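Local coordinates for protein transcriptional regulator (Pseudomonas aeruginosa, PDB 2WUI) that probably binds DNA as a TetR-family repressor of transcription and is a key repressor in antibiotic resistance of the bacterium, at residues Lys55-Phe67 against Glu118-Glu130. Residues are numbered along the deposited sequence; the frame is centred on the assembly and turned at random.
Sequences KIEVCLAMCDRAF and ENEPLLRRRELLE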
# COMPACT_ATOMS: atom_id res chain seq x y z
N LYS A 55 6.95 4.75 -28.95
CA LYS A 55 7.35 5.14 -27.61
C LYS A 55 7.11 3.95 -26.69
O LYS A 55 7.89 3.69 -25.78
CB LYS A 55 6.52 6.33 -27.11
CG LYS A 55 5.11 5.94 -26.68
CD LYS A 55 4.52 6.98 -25.74
CE LYS A 55 3.01 6.85 -25.68
NZ LYS A 55 2.38 8.15 -25.31
N ILE A 56 6.03 3.21 -26.93
CA ILE A 56 5.75 2.05 -26.10
C ILE A 56 6.95 1.13 -26.16
O ILE A 56 7.36 0.56 -25.15
CB ILE A 56 4.51 1.28 -26.58
CG1 ILE A 56 3.24 2.02 -26.15
CG2 ILE A 56 4.48 -0.11 -25.96
CD1 ILE A 56 3.13 2.18 -24.65
N GLU A 57 7.50 0.99 -27.36
CA GLU A 57 8.68 0.15 -27.54
C GLU A 57 9.85 0.68 -26.72
O GLU A 57 10.47 -0.04 -25.96
CB GLU A 57 9.05 0.07 -29.02
CG GLU A 57 9.95 -1.10 -29.34
CD GLU A 57 9.37 -2.41 -28.83
OE1 GLU A 57 8.13 -2.59 -28.95
OE2 GLU A 57 10.15 -3.25 -28.32
N VAL A 58 10.14 1.96 -26.87
CA VAL A 58 11.23 2.56 -26.14
C VAL A 58 11.02 2.25 -24.67
O VAL A 58 11.97 2.15 -23.90
CB VAL A 58 11.27 4.09 -26.32
CG1 VAL A 58 10.62 4.78 -25.14
CG2 VAL A 58 12.69 4.58 -26.49
N CYS A 59 9.77 2.09 -24.29
CA CYS A 59 9.44 2.01 -22.88
C CYS A 59 9.70 0.64 -22.27
O CYS A 59 10.28 0.51 -21.19
CB CYS A 59 8.00 2.38 -22.65
SG CYS A 59 7.76 2.70 -20.94
N LEU A 60 9.22 -0.38 -22.98
CA LEU A 60 9.53 -1.76 -22.63
C LEU A 60 11.03 -1.91 -22.54
O LEU A 60 11.55 -2.51 -21.60
CB LEU A 60 8.96 -2.71 -23.69
CG LEU A 60 7.43 -2.73 -23.80
CD1 LEU A 60 7.01 -3.81 -24.76
CD2 LEU A 60 6.82 -2.97 -22.44
N ALA A 61 11.74 -1.36 -23.52
CA ALA A 61 13.20 -1.43 -23.54
C ALA A 61 13.82 -0.75 -22.33
O ALA A 61 14.78 -1.27 -21.76
CB ALA A 61 13.75 -0.85 -24.83
N MET A 62 13.30 0.41 -21.94
CA MET A 62 13.79 1.06 -20.72
C MET A 62 13.58 0.21 -19.47
O MET A 62 14.39 0.21 -18.55
CB MET A 62 13.16 2.45 -20.54
CG MET A 62 12.80 2.79 -19.10
SD MET A 62 12.09 4.44 -18.98
CE MET A 62 10.70 4.16 -17.86
N CYS A 63 12.48 -0.54 -19.45
CA CYS A 63 12.15 -1.39 -18.32
C CYS A 63 13.06 -2.60 -18.23
O CYS A 63 13.32 -3.10 -17.13
CB CYS A 63 10.69 -1.86 -18.41
SG CYS A 63 9.49 -0.71 -17.68
N ASP A 64 13.54 -3.08 -19.38
CA ASP A 64 14.39 -4.26 -19.38
C ASP A 64 15.75 -3.92 -18.78
O ASP A 64 16.17 -4.51 -17.78
CB ASP A 64 14.54 -4.82 -20.79
CG ASP A 64 13.25 -5.42 -21.31
OD1 ASP A 64 13.28 -6.06 -22.39
OD2 ASP A 64 12.20 -5.25 -20.64
N ARG A 65 16.41 -2.95 -19.39
CA ARG A 65 17.67 -2.47 -18.85
C ARG A 65 17.59 -2.42 -17.34
O ARG A 65 18.49 -2.90 -16.65
CB ARG A 65 17.99 -1.09 -19.41
CG ARG A 65 19.39 -0.64 -19.10
CD ARG A 65 19.67 0.71 -19.71
NE ARG A 65 18.94 1.79 -19.05
CZ ARG A 65 19.29 3.06 -19.13
NH1 ARG A 65 20.36 3.41 -19.83
NH2 ARG A 65 18.59 3.99 -18.50
N ALA A 66 16.49 -1.88 -16.82
CA ALA A 66 16.34 -1.68 -15.38
C ALA A 66 15.98 -2.95 -14.56
O ALA A 66 16.14 -2.96 -13.33
CB ALA A 66 15.38 -0.55 -15.09
N PHE A 67 15.51 -4.01 -15.21
CA PHE A 67 15.31 -5.26 -14.46
C PHE A 67 16.58 -6.10 -14.46
O PHE A 67 16.79 -6.91 -13.56
CB PHE A 67 14.12 -6.07 -14.97
CG PHE A 67 12.82 -5.33 -14.88
CD1 PHE A 67 12.68 -4.24 -14.02
CD2 PHE A 67 11.73 -5.73 -15.63
CE1 PHE A 67 11.49 -3.55 -13.93
CE2 PHE A 67 10.53 -5.05 -15.55
CZ PHE A 67 10.41 -3.95 -14.70
N GLU A 118 -3.50 0.86 -24.50
CA GLU A 118 -2.21 1.01 -25.17
C GLU A 118 -1.12 0.48 -24.25
O GLU A 118 -0.21 -0.23 -24.69
CB GLU A 118 -1.94 2.47 -25.53
CG GLU A 118 -1.19 2.67 -26.84
CD GLU A 118 -0.64 4.10 -27.03
OE1 GLU A 118 -0.84 4.96 -26.13
OE2 GLU A 118 -0.00 4.36 -28.08
N ASN A 119 -1.22 0.82 -22.97
CA ASN A 119 -0.25 0.43 -21.97
C ASN A 119 -0.40 -1.03 -21.55
O ASN A 119 0.08 -1.42 -20.49
CB ASN A 119 -0.39 1.34 -20.75
CG ASN A 119 -0.41 2.81 -21.13
OD1 ASN A 119 -0.18 3.15 -22.29
ND2 ASN A 119 -0.69 3.69 -20.17
N GLU A 120 -1.07 -1.83 -22.36
CA GLU A 120 -1.27 -3.24 -22.02
C GLU A 120 0.06 -3.96 -21.78
O GLU A 120 0.24 -4.62 -20.76
CB GLU A 120 -2.07 -3.97 -23.10
CG GLU A 120 -2.36 -5.41 -22.79
CD GLU A 120 -3.33 -5.58 -21.63
OE1 GLU A 120 -4.05 -4.60 -21.32
OE2 GLU A 120 -3.36 -6.69 -21.03
N PRO A 121 1.00 -3.81 -22.73
CA PRO A 121 2.31 -4.47 -22.66
C PRO A 121 3.09 -4.03 -21.42
O PRO A 121 3.91 -4.80 -20.89
CB PRO A 121 3.03 -3.98 -23.91
CG PRO A 121 1.97 -3.44 -24.79
CD PRO A 121 0.91 -2.91 -23.89
N LEU A 122 2.86 -2.79 -21.00
CA LEU A 122 3.49 -2.25 -19.81
C LEU A 122 2.89 -2.95 -18.62
O LEU A 122 3.60 -3.44 -17.75
CB LEU A 122 3.20 -0.76 -19.69
CG LEU A 122 4.15 0.14 -20.47
CD1 LEU A 122 5.40 -0.65 -20.80
CD2 LEU A 122 3.51 0.65 -21.71
N LEU A 123 1.57 -2.97 -18.60
CA LEU A 123 0.83 -3.61 -17.55
C LEU A 123 1.31 -5.04 -17.41
O LEU A 123 1.68 -5.46 -16.33
CB LEU A 123 -0.66 -3.58 -17.88
CG LEU A 123 -1.58 -3.62 -16.66
CD1 LEU A 123 -3.05 -3.49 -17.07
CD2 LEU A 123 -1.32 -4.89 -15.81
N ARG A 124 1.36 -5.76 -18.52
CA ARG A 124 1.78 -7.15 -18.48
C ARG A 124 3.18 -7.28 -17.88
O ARG A 124 3.40 -8.08 -16.98
CB ARG A 124 1.74 -7.78 -19.88
CG ARG A 124 0.33 -8.00 -20.45
CD ARG A 124 -0.14 -9.46 -20.32
NE ARG A 124 -0.88 -9.90 -21.52
CZ ARG A 124 -1.55 -11.05 -21.63
NH1 ARG A 124 -2.17 -11.34 -22.77
NH2 ARG A 124 -1.62 -11.91 -20.61
N ARG A 125 4.11 -6.48 -18.39
CA ARG A 125 5.49 -6.55 -17.92
C ARG A 125 5.52 -6.48 -16.40
O ARG A 125 6.02 -7.38 -15.73
CB ARG A 125 6.31 -5.41 -18.50
CG ARG A 125 7.77 -5.76 -18.73
CD ARG A 125 7.90 -6.73 -19.90
NE ARG A 125 9.19 -6.61 -20.56
CZ ARG A 125 9.39 -6.79 -21.87
NH1 ARG A 125 10.60 -6.65 -22.39
NH2 ARG A 125 8.37 -7.11 -22.66
N ARG A 126 5.00 -5.39 -15.87
CA ARG A 126 4.72 -5.23 -14.45
C ARG A 126 4.25 -6.46 -13.68
O ARG A 126 4.89 -6.89 -12.72
CB ARG A 126 3.59 -4.22 -14.31
CG ARG A 126 3.42 -3.68 -12.93
CD ARG A 126 2.48 -2.50 -12.99
NE ARG A 126 1.09 -2.93 -12.84
CZ ARG A 126 0.07 -2.09 -12.69
NH1 ARG A 126 0.28 -0.78 -12.68
NH2 ARG A 126 -1.16 -2.58 -12.55
N GLU A 127 3.11 -7.01 -14.07
CA GLU A 127 2.58 -8.18 -13.39
C GLU A 127 3.60 -9.30 -13.43
O GLU A 127 3.74 -10.05 -12.47
CB GLU A 127 1.31 -8.64 -14.06
CG GLU A 127 0.41 -7.49 -14.42
CD GLU A 127 -1.02 -7.91 -14.48
OE1 GLU A 127 -1.35 -8.80 -15.30
OE2 GLU A 127 -1.81 -7.35 -13.68
N LEU A 128 4.30 -9.40 -14.55
CA LEU A 128 5.38 -10.36 -14.66
C LEU A 128 6.34 -10.18 -13.49
O LEU A 128 6.72 -11.15 -12.83
CB LEU A 128 6.12 -10.17 -15.97
CG LEU A 128 7.32 -11.10 -16.13
CD1 LEU A 128 6.83 -12.38 -16.79
CD2 LEU A 128 8.45 -10.41 -16.94
N LEU A 129 6.74 -8.94 -13.23
CA LEU A 129 7.58 -8.63 -12.09
C LEU A 129 6.89 -9.13 -10.83
O LEU A 129 7.45 -9.95 -10.09
CB LEU A 129 7.79 -7.12 -11.99
CG LEU A 129 9.11 -6.63 -11.38
CD1 LEU A 129 9.48 -7.36 -10.11
CD2 LEU A 129 10.24 -6.74 -12.39
N GLU A 130 5.68 -8.64 -10.59
CA GLU A 130 4.92 -9.06 -9.41
C GLU A 130 4.92 -10.58 -9.24
O GLU A 130 5.20 -11.09 -8.16
CB GLU A 130 3.50 -8.49 -9.46
CG GLU A 130 3.43 -6.97 -9.68
CD GLU A 130 1.99 -6.45 -9.89
OE1 GLU A 130 1.09 -7.26 -10.22
OE2 GLU A 130 1.76 -5.23 -9.72
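Leu122 reaches from helix 120-146 into the side of helix 55-67, where its two methyl branches divide the work: CD2 faces Ile56 CD1, while CD1 turns toward Leu60 and, at 4.1 Å, Cys59 SG. Ile56 carries CG1 beside its backbone N (chi1 -77°), which leads CD1 to Leu122 and leaves CG2 near Pro121 CG. Leu60 crosses Pro121 at about a right angle, its CD1 lying 4.1 Å from Pro121 CB. This apolar cluster is the close-packed part of the contact. One turn on, the flank is polar. Arg125, its chain bent at chi2, passes its guanidinium over Leu60 CB to the carboxylate of Asp64. The two flat groups are nearly coplanar, 21° apart, and Arg125 NH1 serves both oxygens: Asp64 OD2 receives it at 2.8 Å on the syn lone pair, Asp64 OD1 by a weaker, more bent bond. Further along, Leu129 CD2 sits over one face of the Phe67 ring, a CH-pi contact 3.5 Å from the centroid. Looser is the exposed Glu118 side chain, which passes near Lys55 without charge contact; Lys55 NZ bonds the carbonyls of Val29 and Thr32. Helices 55-67 and 120-130 run nearly parallel (14°). Helix 55-67 follows the predicted helix-turn-helix and, as in TetR relatives, probably links it to the core; Val58, Met62 and Arg65 meet helix 11-26, while Met62, Cys63 and Ala66 meet helix 101-110.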